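Local structure of D-3-phosphoglycerate dehydrogenase-related protein (4S1V) at residues A116-L121 against D231-N236; R143-R148 against A203-L208; D33-E38 against I42-P47. The protein probably catalyses NAD-dependent oxidation or reduction of a D-2-hydroxyacid such as 3-phosphoglycerate, as a member of the D-isomer-specific 2-hydroxyacid dehydrogenase family. All coordinates share one frame; numbering follows the deposited sequence.

Interaction 1. Residues A116-L121 against D231-N236; sequences AASRHL and DSLFVN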
loop_
_atom_site.group_PDB
_atom_site.type_symbol
_atom_site.label_atom_id
_atom_site.label_comp_id
_atom_site.label_asym_id
_atom_site.label_seq_id
_atom_site.Cartn_x
_atom_site.Cartn_y
_atom_site.Cartn_z
ATOM N N ALA C 116 -0.501 -8.144 -18.313
ATOM C CA ALA C 116 -0.841 -7.368 -17.111
ATOM C C ALA C 116 -0.154 -7.921 -15.857
ATOM O O ALA C 116 0.405 -7.170 -15.055
ATOM C CB ALA C 116 -2.348 -7.326 -16.902
ATOM N N ALA C 117 -0.210 -9.239 -15.703
ATOM C CA ALA C 117 0.419 -9.924 -14.580
ATOM C C ALA C 117 1.931 -9.722 -14.605
ATOM O O ALA C 117 2.542 -9.412 -13.585
ATOM C CB ALA C 117 0.073 -11.407 -14.612
ATOM N N SER C 118 2.520 -9.883 -15.785
ATOM C CA SER C 118 3.967 -9.763 -15.952
ATOM C C SER C 118 4.447 -8.380 -15.560
ATOM O O SER C 118 5.510 -8.242 -14.968
ATOM C CB SER C 118 4.382 -10.061 -17.392
ATOM O OG SER C 118 4.175 -11.425 -17.698
ATOM N N ARG C 119 3.662 -7.357 -15.874
ATOM C CA ARG C 119 4.134 -6.000 -15.652
ATOM C C ARG C 119 3.515 -5.306 -14.441
ATOM O O ARG C 119 3.760 -4.119 -14.228
ATOM C CB ARG C 119 4.003 -5.161 -16.932
ATOM C CG ARG C 119 4.795 -5.705 -18.122
ATOM C CD ARG C 119 6.313 -5.616 -17.941
ATOM N NE ARG C 119 6.793 -4.236 -17.999
ATOM C CZ ARG C 119 7.276 -3.635 -19.084
ATOM N NH1 ARG C 119 7.381 -4.286 -20.241
ATOM N NH2 ARG C 119 7.676 -2.376 -19.004
ATOM N N HIS C 120 2.758 -6.067 -13.639
ATOM C CA HIS C 120 2.050 -5.559 -12.450
ATOM C C HIS C 120 1.174 -4.388 -12.758
ATOM O O HIS C 120 1.052 -3.455 -11.961
ATOM C CB HIS C 120 3.020 -5.214 -11.324
ATOM C CG HIS C 120 3.897 -6.365 -10.911
ATOM N ND1 HIS C 120 3.394 -7.527 -10.464
ATOM C CD2 HIS C 120 5.285 -6.496 -10.888
ATOM C CE1 HIS C 120 4.409 -8.365 -10.164
ATOM N NE2 HIS C 120 5.566 -7.729 -10.429
ATOM N N LEU C 121 0.544 -4.436 -13.925
ATOM C CA LEU C 121 -0.177 -3.291 -14.446
ATOM C C LEU C 121 -1.341 -2.787 -13.556
ATOM O O LEU C 121 -1.435 -1.578 -13.313
ATOM C CB LEU C 121 -0.626 -3.575 -15.881
ATOM C CG LEU C 121 -1.088 -2.377 -16.699
ATOM C CD1 LEU C 121 0.040 -1.363 -16.863
ATOM C CD2 LEU C 121 -1.636 -2.859 -18.035
ATOM N N ASP C 231 9.937 -18.167 -9.735
ATOM C CA ASP C 231 9.486 -16.898 -10.311
ATOM C C ASP C 231 8.565 -17.126 -11.521
ATOM O O ASP C 231 8.469 -16.269 -12.401
ATOM C CB ASP C 231 10.689 -16.027 -10.715
ATOM C CG ASP C 231 11.564 -16.680 -11.791
ATOM O OD1 ASP C 231 11.362 -17.877 -12.105
ATOM O OD2 ASP C 231 12.464 -15.996 -12.323
ATOM N N SER C 232 7.904 -18.285 -11.569
ATOM C CA SER C 232 7.048 -18.636 -12.705
ATOM C C SER C 232 5.686 -17.936 -12.640
ATOM O O SER C 232 5.282 -17.412 -11.591
ATOM C CB SER C 232 6.865 -20.153 -12.800
ATOM O OG SER C 232 6.250 -20.676 -11.633
ATOM N N LEU C 233 4.995 -17.919 -13.772
ATOM C CA LEU C 233 3.624 -17.415 -13.831
ATOM C C LEU C 233 2.650 -18.486 -14.320
ATOM O O LEU C 233 2.763 -18.973 -15.443
ATOM C CB LEU C 233 3.530 -16.158 -14.707
ATOM C CG LEU C 233 2.108 -15.719 -15.108
ATOM C CD1 LEU C 233 1.308 -15.182 -13.920
ATOM C CD2 LEU C 233 2.177 -14.695 -16.231
ATOM N N PHE C 234 1.693 -18.833 -13.465
ATOM C CA PHE C 234 0.697 -19.840 -13.800
ATOM C C PHE C 234 -0.589 -19.177 -14.274
ATOM O O PHE C 234 -1.108 -18.277 -13.624
ATOM C CB PHE C 234 0.423 -20.729 -12.591
ATOM C CG PHE C 234 -0.612 -21.779 -12.834
ATOM C CD1 PHE C 234 -0.268 -22.980 -13.431
ATOM C CD2 PHE C 234 -1.938 -21.566 -12.458
ATOM C CE1 PHE C 234 -1.220 -23.964 -13.650
ATOM C CE2 PHE C 234 -2.899 -22.541 -12.684
ATOM C CZ PHE C 234 -2.537 -23.747 -13.275
ATOM N N VAL C 235 -1.101 -19.635 -15.407
ATOM C CA VAL C 235 -2.265 -18.994 -16.018
ATOM C C VAL C 235 -3.388 -20.000 -16.239
ATOM O O VAL C 235 -3.188 -21.040 -16.874
ATOM C CB VAL C 235 -1.908 -18.317 -17.358
ATOM C CG1 VAL C 235 -3.073 -17.473 -17.858
ATOM C CG2 VAL C 235 -0.666 -17.441 -17.215
ATOM N N ASN C 236 -4.571 -19.689 -15.719
ATOM C CA ASN C 236 -5.743 -20.512 -15.998
ATOM C C ASN C 236 -6.914 -19.690 -16.521
ATOM O O ASN C 236 -7.583 -18.994 -15.746
ATOM C CB ASN C 236 -6.149 -21.305 -14.754
ATOM C CG ASN C 236 -7.090 -22.465 -15.061
ATOM O OD1 ASN C 236 -7.474 -22.711 -16.215
ATOM N ND2 ASN C 236 -7.463 -23.196 -14.015
#
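Leu233 meets the helix with both branches of its isobutyl group. Its CD1 lies 4.0 Å from CB of Ala117, a plain methyl-to-methyl contact, while CD2 comes up beside the hydroxyl of the next residue, 4.1 Å from Ser118 OG. With CG anti to the backbone N (chi1 167°), the Leu233 fork reaches off the strand and spreads toward the helix, one methyl for each of two consecutive residues. The backbones stay well apart, the closest CA atoms being those of Ser118 and Leu233 at 7.9 Å, and the leucine spans that gap. Here the last turn of helix 104-119 packs on the start of strand 233-236, an inner strand of the parallel Rossmann-type sheet of the probable NAD-binding domain. Alanine suits the helix side because its short side chain, with CB pointing to the strand, lets helix and strand approach closely; the same residue also touches Leu284 of strand 283-285. Serine suits this buried place because its OG, set beside its own backbone N (chi1 -68°), turns back to hydrogen-bond with Ile114 O one helical turn earlier. The hydroxyl therefore meets the leucine with its polarity already answered. Just beyond, a Schellman motif at His120, whose positive phi ends the helix, turns the chain into helix 121-129, and Arg119 hydrogen-bonds to Ala105 and Gly290 of the second subunit.

Interaction 2. Residues R143-R148 against A203-L208; sequences RTLSGR and ADVLSL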
loop_
_atom_site.group_PDB
_atom_site.type_symbol
_atom_site.label_atom_id
_atom_site.label_comp_id
_atom_site.label_asym_id
_atom_site.label_seq_id
_atom_site.Cartn_x
_atom_site.Cartn_y
_atom_site.Cartn_z
ATOM N N ARG C 143 8.385 -7.932 -15.585
ATOM C CA ARG C 143 9.309 -8.710 -16.415
ATOM C C ARG C 143 8.813 -8.836 -17.848
ATOM O O ARG C 143 7.604 -8.963 -18.082
ATOM C CB ARG C 143 9.500 -10.110 -15.825
ATOM C CG ARG C 143 10.288 -10.140 -14.526
ATOM C CD ARG C 143 10.054 -11.435 -13.767
ATOM N NE ARG C 143 10.681 -12.578 -14.428
ATOM C CZ ARG C 143 11.760 -13.217 -13.981
ATOM N NH1 ARG C 143 12.354 -12.847 -12.852
ATOM N NH2 ARG C 143 12.246 -14.238 -14.673
ATOM N N THR C 144 9.743 -8.796 -18.804
ATOM C CA THR C 144 9.403 -9.021 -20.204
ATOM C C THR C 144 9.103 -10.501 -20.447
ATOM O O THR C 144 9.581 -11.385 -19.713
ATOM C CB THR C 144 10.530 -8.566 -21.162
ATOM O OG1 THR C 144 11.764 -9.188 -20.792
ATOM C CG2 THR C 144 10.702 -7.067 -21.130
ATOM N N LEU C 145 8.313 -10.769 -21.479
ATOM C CA LEU C 145 8.036 -12.142 -21.881
ATOM C C LEU C 145 9.133 -12.689 -22.790
ATOM O O LEU C 145 9.417 -13.883 -22.777
ATOM C CB LEU C 145 6.677 -12.232 -22.571
ATOM C CG LEU C 145 5.441 -11.882 -21.741
ATOM C CD1 LEU C 145 4.242 -11.748 -22.665
ATOM C CD2 LEU C 145 5.177 -12.932 -20.668
ATOM N N SER C 146 9.728 -11.795 -23.583
ATOM C CA SER C 146 10.802 -12.118 -24.521
ATOM C C SER C 146 11.892 -12.938 -23.846
ATOM O O SER C 146 12.441 -12.515 -22.833
ATOM C CB SER C 146 11.405 -10.825 -25.079
ATOM O OG SER C 146 12.389 -11.107 -26.059
ATOM N N GLY C 147 12.184 -14.114 -24.400
ATOM C CA GLY C 147 13.189 -15.015 -23.815
ATOM C C GLY C 147 12.634 -16.076 -22.873
ATOM O O GLY C 147 13.215 -17.155 -22.739
ATOM N N ARG C 148 11.514 -15.780 -22.213
ATOM C CA ARG C 148 10.896 -16.720 -21.272
ATOM C C ARG C 148 10.158 -17.842 -22.008
ATOM O O ARG C 148 9.521 -17.601 -23.033
ATOM C CB ARG C 148 9.951 -15.980 -20.303
ATOM C CG ARG C 148 10.659 -15.096 -19.279
ATOM C CD ARG C 148 9.695 -14.439 -18.294
ATOM N NE ARG C 148 9.324 -15.327 -17.191
ATOM C CZ ARG C 148 8.613 -14.972 -16.117
ATOM N NH1 ARG C 148 8.167 -13.729 -15.966
ATOM N NH2 ARG C 148 8.344 -15.876 -15.189
ATOM N N ALA C 203 8.635 -24.540 -17.796
ATOM C CA ALA C 203 7.827 -23.403 -18.249
ATOM C C ALA C 203 8.059 -22.190 -17.356
ATOM O O ALA C 203 8.036 -22.313 -16.137
ATOM C CB ALA C 203 6.354 -23.770 -18.284
ATOM N N ASP C 204 8.322 -21.034 -17.960
ATOM C CA ASP C 204 8.357 -19.776 -17.212
ATOM C C ASP C 204 6.951 -19.218 -17.046
ATOM O O ASP C 204 6.576 -18.745 -15.975
ATOM C CB ASP C 204 9.247 -18.752 -17.918
ATOM C CG ASP C 204 10.701 -19.157 -17.920
ATOM O OD1 ASP C 204 11.252 -19.340 -16.824
ATOM O OD2 ASP C 204 11.295 -19.292 -19.014
ATOM N N VAL C 205 6.188 -19.265 -18.135
ATOM C CA VAL C 205 4.778 -18.919 -18.128
ATOM C C VAL C 205 4.045 -20.176 -18.580
ATOM O O VAL C 205 4.336 -20.722 -19.649
ATOM C CB VAL C 205 4.477 -17.737 -19.074
ATOM C CG1 VAL C 205 2.976 -17.456 -19.130
ATOM C CG2 VAL C 205 5.243 -16.494 -18.631
ATOM N N LEU C 206 3.116 -20.643 -17.755
ATOM C CA LEU C 206 2.393 -21.873 -18.035
ATOM C C LEU C 206 0.890 -21.601 -18.125
ATOM O O LEU C 206 0.278 -21.149 -17.150
ATOM C CB LEU C 206 2.694 -22.899 -16.943
ATOM C CG LEU C 206 2.319 -24.366 -17.154
ATOM C CD1 LEU C 206 3.193 -25.240 -16.255
ATOM C CD2 LEU C 206 0.852 -24.614 -16.853
ATOM N N SER C 207 0.305 -21.890 -19.290
ATOM C CA SER C 207 -1.105 -21.591 -19.545
ATOM C C SER C 207 -1.917 -22.842 -19.877
ATOM O O SER C 207 -1.517 -23.645 -20.727
ATOM C CB SER C 207 -1.235 -20.560 -20.665
ATOM O OG SER C 207 -2.510 -19.945 -20.645
ATOM N N LEU C 208 -3.059 -23.002 -19.205
ATOM C CA LEU C 208 -3.946 -24.140 -19.435
ATOM C C LEU C 208 -5.003 -23.837 -20.484
ATOM O O LEU C 208 -5.729 -22.833 -20.378
ATOM C CB LEU C 208 -4.646 -24.554 -18.136
ATOM C CG LEU C 208 -3.793 -24.927 -16.916
ATOM C CD1 LEU C 208 -4.690 -25.387 -15.774
ATOM C CD2 LEU C 208 -2.774 -26.010 -17.254
HETATM O O HOH W 1 10.158 -18.040 -14.490
#
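Arg148 lays its side chain across Asp204, its NE 3.5 Å from the aspartate CB and its own CB 3.7 Å from that same carbon. The charges do not pair directly: the guanidinium and carboxylate planes are 62° apart, and NE stays 4.5 Å from Asp204 OD1, beyond a salt bridge. The carboxylate instead sits by the arginine backbone, Asp204 OD2 lying 3.4 Å from Arg148 CA, where OD2 accepts from the backbone N of Thr149; OD1 forms a salt bridge with Lys229. A bend at chi3 (82°) carries the guanidinium past the acid, where CG2 of Val205 lies over one of its faces and NE of Arg143 also sits above its plane, near the rim. A water accepts from Arg148 NH2 at 2.9 Å and lies 2.9 Å from Asp204 OD1; NH2 also makes a weak hydrogen bond to Asp231 O. Through Thr149, which leads into strand 150-153, the aspartate ties the entry of that strand to the entry of its parallel neighbour 205-208, both central in the Rossmann-type sheet. Before strand 150-153 the chain makes a type II beta turn from Leu145 to Arg148, closed by Arg148 N to Leu145 O; Gly147, with its positive phi, takes the third position, where glycine is commonly found. Leu145 meets Val205 at about a right angle, CD2 to CG2 at 4.1 Å, and also packs on Ile114, Leu115 and Ser118 of helix 104-119. The turn faces the second subunit, whose Glu108 accepts from Leu145 N and Ser146 N.

Interaction 3. Residues D33-E38 against I42-P47; sequences DSVSDE and IERLKP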
loop_
_atom_site.group_PDB
_atom_site.type_symbol
_atom_site.label_atom_id
_atom_site.label_comp_id
_atom_site.label_asym_id
_atom_site.label_seq_id
_atom_site.Cartn_x
_atom_site.Cartn_y
_atom_site.Cartn_z
ATOM N N ASP C 33 -28.944 -9.867 -12.635
ATOM C CA ASP C 33 -28.382 -10.276 -11.363
ATOM C C ASP C 33 -27.954 -11.734 -11.425
ATOM O O ASP C 33 -28.340 -12.468 -12.332
ATOM C CB ASP C 33 -29.359 -10.006 -10.202
ATOM C CG ASP C 33 -30.738 -10.630 -10.412
ATOM O OD1 ASP C 33 -30.961 -11.329 -11.426
ATOM O OD2 ASP C 33 -31.614 -10.406 -9.547
ATOM N N SER C 34 -27.130 -12.141 -10.473
ATOM C CA SER C 34 -26.729 -13.524 -10.381
ATOM C C SER C 34 -27.585 -14.203 -9.321
ATOM O O SER C 34 -27.470 -13.911 -8.132
ATOM C CB SER C 34 -25.241 -13.625 -10.049
ATOM O OG SER C 34 -24.917 -14.924 -9.600
ATOM N N VAL C 35 -28.459 -15.094 -9.768
ATOM C CA VAL C 35 -29.328 -15.836 -8.874
ATOM C C VAL C 35 -29.021 -17.328 -8.988
ATOM O O VAL C 35 -29.167 -17.929 -10.056
ATOM C CB VAL C 35 -30.822 -15.544 -9.163
ATOM C CG1 VAL C 35 -31.726 -16.467 -8.356
ATOM C CG2 VAL C 35 -31.144 -14.086 -8.859
ATOM N N SER C 36 -28.575 -17.911 -7.881
ATOM C CA SER C 36 -28.339 -19.348 -7.798
ATOM C C SER C 36 -29.451 -20.026 -6.993
ATOM O O SER C 36 -29.635 -21.244 -7.068
ATOM C CB SER C 36 -26.976 -19.620 -7.166
ATOM O OG SER C 36 -26.827 -18.893 -5.958
ATOM N N ASP C 37 -30.178 -19.218 -6.219
ATOM C CA ASP C 37 -31.344 -19.661 -5.453
ATOM C C ASP C 37 -32.444 -20.160 -6.399
ATOM O O ASP C 37 -33.179 -19.364 -7.000
ATOM C CB ASP C 37 -31.849 -18.508 -4.570
ATOM C CG ASP C 37 -32.953 -18.928 -3.596
ATOM O OD1 ASP C 37 -33.536 -20.023 -3.739
ATOM O OD2 ASP C 37 -33.245 -18.137 -2.672
ATOM N N GLU C 38 -32.548 -21.482 -6.521
ATOM C CA GLU C 38 -33.467 -22.112 -7.473
ATOM C C GLU C 38 -34.930 -21.797 -7.176
ATOM O O GLU C 38 -35.756 -21.783 -8.087
ATOM C CB GLU C 38 -33.237 -23.625 -7.547
ATOM C CG GLU C 38 -31.808 -24.007 -7.912
ATOM C CD GLU C 38 -31.664 -25.421 -8.453
ATOM O OE1 GLU C 38 -32.079 -26.393 -7.784
ATOM O OE2 GLU C 38 -31.101 -25.563 -9.554
ATOM N N ILE C 42 -37.109 -20.464 -10.176
ATOM C CA ILE C 42 -38.383 -21.090 -10.530
ATOM C C ILE C 42 -39.510 -20.062 -10.511
ATOM O O ILE C 42 -40.279 -19.961 -11.472
ATOM C CB ILE C 42 -38.700 -22.301 -9.622
ATOM C CG1 ILE C 42 -37.830 -23.499 -10.022
ATOM C CG2 ILE C 42 -40.179 -22.678 -9.689
ATOM C CD1 ILE C 42 -37.570 -24.481 -8.898
ATOM N N GLU C 43 -39.586 -19.279 -9.435
ATOM C CA GLU C 43 -40.624 -18.252 -9.322
ATOM C C GLU C 43 -40.472 -17.168 -10.385
ATOM O O GLU C 43 -41.464 -16.628 -10.870
ATOM C CB GLU C 43 -40.660 -17.643 -7.913
ATOM C CG GLU C 43 -41.094 -18.614 -6.814
ATOM C CD GLU C 43 -42.333 -19.422 -7.179
ATOM O OE1 GLU C 43 -43.385 -18.813 -7.475
ATOM O OE2 GLU C 43 -42.256 -20.670 -7.171
ATOM N N ARG C 44 -39.229 -16.869 -10.749
ATOM C CA ARG C 44 -38.931 -15.853 -11.757
ATOM C C ARG C 44 -39.223 -16.337 -13.187
ATOM O O ARG C 44 -39.748 -15.580 -14.011
ATOM C CB ARG C 44 -37.476 -15.391 -11.604
ATOM C CG ARG C 44 -36.894 -14.613 -12.772
ATOM C CD ARG C 44 -35.431 -14.261 -12.529
ATOM N NE ARG C 44 -35.266 -13.273 -11.463
ATOM C CZ ARG C 44 -34.100 -12.764 -11.075
ATOM N NH1 ARG C 44 -32.968 -13.141 -11.664
ATOM N NH2 ARG C 44 -34.063 -11.869 -10.095
ATOM N N LEU C 45 -38.914 -17.603 -13.463
ATOM C CA LEU C 45 -38.969 -18.138 -14.828
ATOM C C LEU C 45 -40.276 -18.841 -15.222
ATOM O O LEU C 45 -40.420 -19.272 -16.372
ATOM C CB LEU C 45 -37.769 -19.070 -15.086
ATOM C CG LEU C 45 -36.360 -18.491 -14.894
ATOM C CD1 LEU C 45 -35.292 -19.566 -15.071
ATOM C CD2 LEU C 45 -36.105 -17.312 -15.818
ATOM N N LYS C 46 -41.222 -18.950 -14.285
ATOM C CA LYS C 46 -42.486 -19.653 -14.553
ATOM C C LYS C 46 -43.165 -19.297 -15.890
ATOM O O LYS C 46 -43.464 -20.204 -16.668
ATOM C CB LYS C 46 -43.477 -19.542 -13.386
ATOM C CG LYS C 46 -43.295 -20.630 -12.345
ATOM C CD LYS C 46 -44.622 -21.159 -11.836
ATOM C CE LYS C 46 -44.416 -22.161 -10.703
ATOM N NZ LYS C 46 -43.766 -23.438 -11.124
ATOM N N PRO C 47 -43.383 -17.990 -16.170
ATOM C CA PRO C 47 -44.148 -17.635 -17.376
ATOM C C PRO C 47 -43.380 -17.777 -18.702
ATOM O O PRO C 47 -43.945 -17.513 -19.768
ATOM C CB PRO C 47 -44.497 -16.164 -17.140
ATOM C CG PRO C 47 -43.362 -15.649 -16.330
ATOM C CD PRO C 47 -42.973 -16.786 -15.419
#
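Arg44 and Asp33 approach from opposite directions and meet end-on, with the guanidinium and carboxylate planes only 15° apart. Each terminal nitrogen takes its own oxygen: NH1 binds Asp33 OD1 at 2.7 Å, and NH2 binds Asp33 OD2 at 2.9 Å. The NH2 bond is the straighter, at 166°, with its acceptor in the guanidinium plane and using the syn lone pair; the NH1 bond bends to 147° and its acceptor is tilted from that plane. Arginine suits the helix position because it is long enough to reach back from helix 38-45 to the loop before it: CG stands anti to the backbone N, and a bend at chi3 turns the guanidinium to its acid. Val35 crosses the arginine obliquely, placing CG2 3.5 Å from Arg44 NH1, so a methyl lies against the ion pair, while its side chain also touches Val40 and Leu41. At the helix start, Ile42 N donates to Glu38 O at 2.8 Å, the first-turn bond of helix 38-45, with Asp37 in the N-cap position. Ile42 turns its buried side chain against Asn63, Leu64 and His67, so the helix packs there against 62-66. The contact joins the loop after strand 27-30 to helix 38-45, which flanks the five-stranded parallel sheet. Two bonds side by side fix the rotation of both charged groups; each charge offsets the other, though at this surface solvent probably weakens their attraction.

How the interactions relate
From the N terminus, interaction 3 comes first: only three residues, all helical, separate its segments, and it joins the loop after strand 27-30 to helix 38-45, beside the five-stranded sheet. Interaction 1 opens later and joins the end of helix 104-119 to strand 233-236; interaction 2 lies wholly within that span and joins the turn before strand 150-153 to strand 205-208. Interactions 1 and 2 meet in space, their centres about 8 Å apart, because strands 205-208 and 233-236 are neighbours in the seven-stranded sheet; both also touch the second subunit. Interaction 3 stands apart on the opposite side of the chain's centre, about 37 Å from interaction 1 and 43 Å from interaction 2, centre to centre.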